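Local atomic coordinates of hypothetical protein Lmaj011689 (Leishmania major, PDB entry 1YQF), a protein that is of unknown function but belongs to the MAM33 family of mitochondrial glycoproteins, resembles human p32 in sequence, and is found here as an assembly of three subunits. Residues F65-S70 / L76-S81; F95-Q100 / L130-G135; N90-F95 / F178-S183. All coordinates share one frame; numbering follows the deposited sequence.

Contact 1: F65-S70 / L76-S81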
# COMPACT_ATOMS: atom_id res chain seq x y z
N PHE A 65 10.19 -1.29 -16.80
CA PHE A 65 10.46 -1.70 -18.17
C PHE A 65 9.33 -2.58 -18.70
O PHE A 65 8.75 -3.37 -17.97
CB PHE A 65 11.78 -2.47 -18.25
CG PHE A 65 12.98 -1.65 -17.87
CD1 PHE A 65 13.35 -1.52 -16.53
CD2 PHE A 65 13.75 -1.03 -18.84
CE1 PHE A 65 14.47 -0.77 -16.17
CE2 PHE A 65 14.87 -0.27 -18.49
CZ PHE A 65 15.23 -0.14 -17.15
N ASP A 66 9.04 -2.41 -19.98
CA ASP A 66 8.02 -3.19 -20.67
C ASP A 66 8.68 -3.98 -21.79
O ASP A 66 9.39 -3.41 -22.61
CB ASP A 66 6.97 -2.27 -21.27
CG ASP A 66 5.95 -1.80 -20.25
OD1 ASP A 66 6.18 -1.98 -19.04
OD2 ASP A 66 4.90 -1.22 -20.59
N LEU A 67 8.43 -5.28 -21.81
CA LEU A 67 8.79 -6.12 -22.95
C LEU A 67 7.54 -6.25 -23.79
O LEU A 67 6.54 -6.79 -23.33
CB LEU A 67 9.25 -7.49 -22.48
CG LEU A 67 10.62 -7.52 -21.79
CD1 LEU A 67 10.80 -8.82 -21.03
CD2 LEU A 67 11.71 -7.35 -22.83
N THR A 68 7.58 -5.75 -25.03
CA THR A 68 6.43 -5.78 -25.92
C THR A 68 6.66 -6.68 -27.13
O THR A 68 7.77 -6.79 -27.63
CB THR A 68 6.09 -4.36 -26.41
OG1 THR A 68 7.20 -3.81 -27.13
CG2 THR A 68 5.88 -3.41 -25.24
N LYS A 69 5.59 -7.31 -27.60
CA LYS A 69 5.63 -8.19 -28.76
C LYS A 69 4.21 -8.57 -29.19
O LYS A 69 3.32 -8.67 -28.35
CB LYS A 69 6.45 -9.45 -28.45
CG LYS A 69 5.86 -10.77 -28.94
CD LYS A 69 6.63 -11.96 -28.39
CE LYS A 69 5.90 -13.27 -28.64
NZ LYS A 69 6.54 -14.43 -27.96
N SER A 70 4.01 -8.79 -30.48
CA SER A 70 2.73 -9.26 -31.00
C SER A 70 2.74 -10.77 -31.21
O SER A 70 3.79 -11.35 -31.50
CB SER A 70 2.39 -8.55 -32.31
OG SER A 70 2.06 -7.19 -32.07
N LEU A 76 1.03 -8.29 -26.50
CA LEU A 76 1.60 -8.79 -25.25
C LEU A 76 2.52 -7.75 -24.60
O LEU A 76 3.27 -7.06 -25.29
CB LEU A 76 2.38 -10.08 -25.48
CG LEU A 76 1.67 -11.20 -26.24
CD1 LEU A 76 2.62 -12.37 -26.47
CD2 LEU A 76 0.43 -11.67 -25.50
N VAL A 77 2.44 -7.64 -23.28
CA VAL A 77 3.33 -6.77 -22.51
C VAL A 77 3.75 -7.49 -21.24
O VAL A 77 2.90 -7.94 -20.48
CB VAL A 77 2.65 -5.44 -22.15
CG1 VAL A 77 3.58 -4.57 -21.30
CG2 VAL A 77 2.23 -4.67 -23.40
N VAL A 78 5.05 -7.60 -21.01
CA VAL A 78 5.58 -8.14 -19.77
C VAL A 78 6.28 -7.00 -19.04
O VAL A 78 7.30 -6.50 -19.50
CB VAL A 78 6.58 -9.29 -20.01
CG1 VAL A 78 7.12 -9.82 -18.69
CG2 VAL A 78 5.91 -10.41 -20.80
N ARG A 79 5.71 -6.59 -17.92
CA ARG A 79 6.17 -5.42 -17.19
C ARG A 79 6.88 -5.83 -15.91
O ARG A 79 6.42 -6.70 -15.19
CB ARG A 79 4.98 -4.52 -16.86
CG ARG A 79 5.31 -3.32 -15.99
CD ARG A 79 4.18 -2.32 -15.91
NE ARG A 79 3.89 -1.71 -17.21
CZ ARG A 79 2.78 -1.03 -17.49
NH1 ARG A 79 1.84 -0.87 -16.57
NH2 ARG A 79 2.60 -0.51 -18.70
N TYR A 80 8.00 -5.17 -15.63
CA TYR A 80 8.75 -5.42 -14.41
C TYR A 80 9.51 -4.17 -13.98
O TYR A 80 9.65 -3.23 -14.75
CB TYR A 80 9.75 -6.56 -14.61
CG TYR A 80 10.78 -6.28 -15.67
CD1 TYR A 80 10.46 -6.38 -17.02
CD2 TYR A 80 12.09 -5.92 -15.33
CE1 TYR A 80 11.40 -6.12 -18.01
CE2 TYR A 80 13.04 -5.67 -16.31
CZ TYR A 80 12.69 -5.77 -17.65
OH TYR A 80 13.62 -5.52 -18.63
N SER A 81 9.99 -4.20 -12.75
CA SER A 81 10.79 -3.13 -12.19
C SER A 81 12.14 -3.70 -11.78
O SER A 81 12.23 -4.84 -11.32
CB SER A 81 10.08 -2.52 -10.97
OG SER A 81 10.88 -1.51 -10.37
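Asp66 and Arg79 face each other across a beta hairpin, strands 64-71 and 74-81, which lies within the antiparallel sheet of this MAM33-family protein. Arg79 can be followed outward atom by atom. Its CB lies 3.6 Å from Asp66 OD1, CG closes to 3.4 Å from that same oxygen, and CD stays beside it, all as plain packing. With CG anti to the backbone N (chi1 175°), the chain runs alongside Asp66 in the same direction; a bend at chi3 (-64°) then swings the guanidinium onto the carboxylate. NE donates to Asp66 OD1 at 2.9 Å and NH2 to Asp66 OD2 at 3.1 Å, both bonds nearly straight. The result is a side-on, two-nitrogen salt bridge whose flat groups lie only 15° from coplanar, with both oxygens met on their syn sides. The third nitrogen, NH1, bonds to the backbone O of Lys132, so the guanidinium is held on both the Asp66 and the Lys132 side. Val77 CG1 packs 3.7 Å from Asp66 OD2 on this same face of the sheet.

Between the strands, hydrogen-bonded pairs Phe65-Tyr80, Leu67-Val78 and Lys69-Leu76 knit the backbones; Leu67 N to Val78 O, at 2.8 Å, is the shortest of these bonds. Their side chains form the other face, much of it turned to helix 173-202. Lys69 runs beside Leu76 and ends on the backbone O of Arg169. Leu67 CD1 comes near CE1 of the Tyr80 ring. Phe65 lays its CB over the Tyr80 ring face, 3.9 Å from the centroid, while its own ring slides past, near parallel but barely overlapping. Tyr80 OH ends up buried without a polar partner in the model, 3.6 Å from Phe65 CB.

Contact 2: F95-Q100 / L130-G135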
# COMPACT_ATOMS: atom_id res chain seq x y z
N PHE A 95 4.35 -8.63 -14.46
CA PHE A 95 2.94 -8.49 -14.79
C PHE A 95 2.80 -8.67 -16.28
O PHE A 95 3.33 -7.88 -17.06
CB PHE A 95 2.45 -7.13 -14.31
CG PHE A 95 2.64 -6.93 -12.84
CD1 PHE A 95 3.84 -6.43 -12.34
CD2 PHE A 95 1.66 -7.32 -11.94
CE1 PHE A 95 4.04 -6.28 -10.98
CE2 PHE A 95 1.85 -7.18 -10.58
CZ PHE A 95 3.04 -6.66 -10.10
N VAL A 96 2.12 -9.74 -16.68
CA VAL A 96 1.93 -10.08 -18.08
C VAL A 96 0.56 -9.62 -18.54
O VAL A 96 -0.45 -10.01 -17.97
CB VAL A 96 2.05 -11.61 -18.30
CG1 VAL A 96 1.93 -11.96 -19.77
CG2 VAL A 96 3.36 -12.13 -17.74
N TYR A 97 0.52 -8.79 -19.58
CA TYR A 97 -0.74 -8.30 -20.13
C TYR A 97 -0.95 -8.88 -21.53
O TYR A 97 -0.06 -8.86 -22.37
CB TYR A 97 -0.75 -6.77 -20.18
CG TYR A 97 -0.49 -6.12 -18.84
CD1 TYR A 97 0.82 -5.89 -18.40
CD2 TYR A 97 -1.54 -5.74 -18.01
CE1 TYR A 97 1.07 -5.30 -17.16
CE2 TYR A 97 -1.29 -5.15 -16.77
CZ TYR A 97 0.01 -4.93 -16.36
OH TYR A 97 0.27 -4.33 -15.14
N ILE A 98 -2.15 -9.40 -21.76
CA ILE A 98 -2.53 -9.94 -23.06
C ILE A 98 -3.78 -9.19 -23.49
O ILE A 98 -4.85 -9.37 -22.91
CB ILE A 98 -2.81 -11.47 -22.96
CG1 ILE A 98 -1.58 -12.19 -22.40
CG2 ILE A 98 -3.19 -12.03 -24.33
CD1 ILE A 98 -1.74 -13.70 -22.29
N THR A 99 -3.63 -8.32 -24.49
CA THR A 99 -4.73 -7.47 -24.94
C THR A 99 -5.27 -7.94 -26.29
O THR A 99 -4.52 -8.08 -27.26
CB THR A 99 -4.25 -6.01 -25.03
OG1 THR A 99 -3.98 -5.51 -23.71
CG2 THR A 99 -5.35 -5.09 -25.57
N GLN A 100 -6.57 -8.18 -26.34
CA GLN A 100 -7.25 -8.59 -27.57
C GLN A 100 -7.49 -7.38 -28.47
O GLN A 100 -7.28 -6.24 -28.06
CB GLN A 100 -8.59 -9.26 -27.24
CG GLN A 100 -8.49 -10.49 -26.33
CD GLN A 100 -7.79 -11.67 -26.97
OE1 GLN A 100 -7.61 -11.73 -28.18
NE2 GLN A 100 -7.38 -12.63 -26.15
N LEU A 130 -7.26 0.68 -18.72
CA LEU A 130 -7.68 0.36 -17.36
C LEU A 130 -6.68 -0.59 -16.70
O LEU A 130 -6.40 -0.48 -15.51
CB LEU A 130 -9.08 -0.26 -17.38
CG LEU A 130 -9.75 -0.58 -16.04
CD1 LEU A 130 -9.85 0.65 -15.16
CD2 LEU A 130 -11.12 -1.16 -16.31
N ALA A 131 -6.15 -1.52 -17.49
CA ALA A 131 -5.19 -2.51 -17.02
C ALA A 131 -3.77 -1.95 -16.89
O ALA A 131 -3.06 -2.26 -15.93
CB ALA A 131 -5.19 -3.70 -17.96
N LYS A 132 -3.37 -1.13 -17.86
CA LYS A 132 -1.95 -0.78 -18.03
C LYS A 132 -1.59 0.66 -17.66
O LYS A 132 -0.41 0.99 -17.59
CB LYS A 132 -1.49 -1.10 -19.46
CG LYS A 132 -1.44 -2.59 -19.72
CD LYS A 132 -0.92 -2.91 -21.11
CE LYS A 132 -1.99 -2.73 -22.18
NZ LYS A 132 -1.49 -3.14 -23.52
N ASP A 133 -2.58 1.52 -17.41
CA ASP A 133 -2.30 2.89 -17.00
C ASP A 133 -1.47 2.88 -15.72
O ASP A 133 -1.69 2.06 -14.83
CB ASP A 133 -3.59 3.69 -16.77
CG ASP A 133 -4.18 4.28 -18.05
OD1 ASP A 133 -3.55 4.18 -19.13
OD2 ASP A 133 -5.29 4.86 -18.08
N THR A 134 -0.50 3.79 -15.64
CA THR A 134 0.29 3.97 -14.42
C THR A 134 -0.36 5.07 -13.60
O THR A 134 -1.17 5.85 -14.11
CB THR A 134 1.75 4.34 -14.74
OG1 THR A 134 1.81 5.36 -15.76
CG2 THR A 134 2.49 3.15 -15.34
N GLY A 135 -0.00 5.13 -12.32
CA GLY A 135 -0.51 6.17 -11.44
C GLY A 135 -1.33 5.66 -10.28
O GLY A 135 -1.77 4.50 -10.26
O HOH W 1 -2.02 -3.60 -13.88
O HOH W 2 -1.31 -5.97 -23.46
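Tyr97 and Lys132 pass each other in opposite directions, the tyrosine reaching out from strand 92-99 and the lysine reaching back from the last turn of helix 128-132. The lysine lies over one face of the ring: CG sits 3.8 Å from the Tyr97 centroid, displaced toward the rim, in a CH-pi contact, and CD follows above the CG end of the ring. A bend at chi3 (-79°) then carries the ammonium past the ring to Thr99. There a water accepts from Lys132 NZ at 2.8 Å and is hydrogen-bonded to Thr99 OG1 at 2.7 Å, while the threonine hydroxyl is also bonded to Thr105 OG1 on the next strand.

At the far end of the ring the link is again through water. A molecule lying in the ring plane at its edge accepts from Tyr97 OH at 2.7 Å and donates to Ala131 O, also at 2.7 Å. That carbonyl belongs to the end of the helix, where the partial negative charge would suit such a donor. Ala131 CB adds a light apolar touch on Tyr97 CD2, 4.2 Å away. The short helix, which follows strand 116-125, thus rests on an inner strand of the sheet, with Tyr97 standing between Arg79 of strand 74-81 and Gln107 of strand 105-113.

Contact 3: N90-F95 / F178-S183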
# COMPACT_ATOMS: atom_id res chain seq x y z
N ASN A 90 15.17 -11.48 -3.17
CA ASN A 90 15.26 -12.78 -3.82
C ASN A 90 14.19 -13.01 -4.90
O ASN A 90 14.42 -13.76 -5.85
CB ASN A 90 15.18 -13.90 -2.76
CG ASN A 90 13.85 -13.91 -2.02
OD1 ASN A 90 12.87 -14.52 -2.47
ND2 ASN A 90 13.82 -13.23 -0.87
N SER A 91 13.03 -12.35 -4.74
CA SER A 91 11.91 -12.52 -5.66
C SER A 91 11.89 -11.44 -6.73
O SER A 91 12.32 -10.30 -6.50
CB SER A 91 10.59 -12.52 -4.90
OG SER A 91 9.50 -12.77 -5.77
N HIS A 92 11.39 -11.80 -7.91
CA HIS A 92 11.26 -10.88 -9.03
C HIS A 92 9.85 -11.03 -9.59
O HIS A 92 9.50 -12.07 -10.15
CB HIS A 92 12.28 -11.21 -10.12
CG HIS A 92 13.69 -10.86 -9.75
ND1 HIS A 92 14.23 -9.62 -9.99
CD2 HIS A 92 14.66 -11.58 -9.15
CE1 HIS A 92 15.48 -9.59 -9.56
NE2 HIS A 92 15.77 -10.77 -9.05
N ASN A 93 9.04 -9.98 -9.44
CA ASN A 93 7.65 -10.02 -9.90
C ASN A 93 7.50 -9.45 -11.31
O ASN A 93 8.14 -8.46 -11.66
CB ASN A 93 6.76 -9.27 -8.91
CG ASN A 93 6.66 -9.97 -7.56
OD1 ASN A 93 6.58 -11.20 -7.49
ND2 ASN A 93 6.68 -9.19 -6.49
N ILE A 94 6.65 -10.09 -12.11
CA ILE A 94 6.31 -9.58 -13.44
C ILE A 94 4.80 -9.56 -13.64
O ILE A 94 4.07 -10.36 -13.06
CB ILE A 94 6.99 -10.41 -14.56
CG1 ILE A 94 6.49 -11.86 -14.57
CG2 ILE A 94 8.50 -10.37 -14.42
CD1 ILE A 94 7.04 -12.70 -15.72
N PHE A 95 4.35 -8.63 -14.46
CA PHE A 95 2.94 -8.49 -14.79
C PHE A 95 2.80 -8.67 -16.28
O PHE A 95 3.33 -7.88 -17.06
CB PHE A 95 2.45 -7.13 -14.31
CG PHE A 95 2.64 -6.93 -12.84
CD1 PHE A 95 3.84 -6.43 -12.34
CD2 PHE A 95 1.66 -7.32 -11.94
CE1 PHE A 95 4.04 -6.28 -10.98
CE2 PHE A 95 1.85 -7.18 -10.58
CZ PHE A 95 3.04 -6.66 -10.10
N PHE A 178 15.95 -13.64 -18.34
CA PHE A 178 16.25 -12.32 -18.90
C PHE A 178 15.98 -11.24 -17.87
O PHE A 178 16.85 -10.43 -17.57
CB PHE A 178 15.43 -12.04 -20.15
CG PHE A 178 15.49 -10.61 -20.60
CD1 PHE A 178 16.61 -10.15 -21.29
CD2 PHE A 178 14.46 -9.73 -20.32
CE1 PHE A 178 16.69 -8.82 -21.70
CE2 PHE A 178 14.54 -8.40 -20.73
CZ PHE A 178 15.65 -7.95 -21.42
N VAL A 179 14.76 -11.23 -17.33
CA VAL A 179 14.35 -10.23 -16.35
C VAL A 179 15.31 -10.18 -15.17
O VAL A 179 15.73 -9.10 -14.75
CB VAL A 179 12.91 -10.48 -15.83
CG1 VAL A 179 12.56 -9.53 -14.68
CG2 VAL A 179 11.90 -10.33 -16.96
N VAL A 180 15.65 -11.35 -14.63
CA VAL A 180 16.58 -11.45 -13.50
C VAL A 180 17.93 -10.85 -13.88
O VAL A 180 18.49 -10.05 -13.13
CB VAL A 180 16.79 -12.92 -13.05
CG1 VAL A 180 17.83 -13.01 -11.94
CG2 VAL A 180 15.49 -13.52 -12.56
N LEU A 181 18.44 -11.24 -15.04
CA LEU A 181 19.74 -10.77 -15.53
C LEU A 181 19.74 -9.29 -15.86
O LEU A 181 20.73 -8.60 -15.64
CB LEU A 181 20.16 -11.56 -16.78
CG LEU A 181 20.67 -12.99 -16.59
CD1 LEU A 181 20.98 -13.61 -17.94
CD2 LEU A 181 21.91 -13.04 -15.69
N TYR A 182 18.62 -8.80 -16.39
CA TYR A 182 18.49 -7.40 -16.76
C TYR A 182 18.38 -6.54 -15.51
O TYR A 182 18.88 -5.42 -15.47
CB TYR A 182 17.27 -7.18 -17.65
CG TYR A 182 17.26 -5.83 -18.33
CD1 TYR A 182 17.86 -5.65 -19.57
CD2 TYR A 182 16.65 -4.73 -17.73
CE1 TYR A 182 17.86 -4.42 -20.19
CE2 TYR A 182 16.65 -3.49 -18.35
CZ TYR A 182 17.25 -3.34 -19.58
OH TYR A 182 17.25 -2.11 -20.20
N SER A 183 17.73 -7.07 -14.48
CA SER A 183 17.61 -6.37 -13.20
C SER A 183 18.97 -6.19 -12.53
O SER A 183 19.26 -5.12 -12.02
CB SER A 183 16.65 -7.11 -12.27
OG SER A 183 15.32 -7.03 -12.75
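Ile94 and Val179 make the well-buried part of this contact, meeting obliquely through CG2 of the isoleucine and CG1 of the valine at 4.2 Å. Tyr80 of strand 74-81 touches both, so the pair belongs to the apolar layer between sheet and helix. Toward the start of the strand, His92 bridges two places on helix 178-183, one turn apart. Val180 CG2 comes over one face of the imidazole, 4.0 Å from His92 CD2, the two side chains crossing at about a right angle. Ser183 CB approaches the other end of the ring, 3.9 Å from His92 CE1. The ring is placed there by CG standing beside the backbone N and anti to the carbonyl carbon (chi1 -72°).

No hydrogen bond joins the segments. Ser183 OG turns back to its own helix and donates to Val179 O at 2.9 Å, from the face opposite the one used by Ser183 N, so one carbonyl serves both donors.

The looser side is that of His92 and Val180, both partly exposed to solvent, whereas Ile94, Val179 and Ser183 are buried. The short axes come no nearer than 9.6 Å and cross at 119°. This is helix-on-sheet packing, in which the long C-terminal helix 173-202 crosses one face of the antiparallel sheet, consistent with the fold of the p32 family.

How the contacts relate
Contact 1 comes first along the chain and is complete before the other two open; contact 2 is nested within the loop closed by contact 3. Contacts 2 and 3 share Phe95 and use opposite ends of strand 92-99, with centres about 18 Å apart. Strand 74-81 of contact 1 lies next to that strand, and the centre of contact 1 lies about 10 Å from that of contact 2 and about 12 Å from that of contact 3. One sheet carries all three: the hairpin supplies two neighbouring strands, helix 173-202 packs on the face bearing Phe65 and Tyr80, and the short helix 128-132 packs, only locally, on the face bearing Asp66 and Arg79.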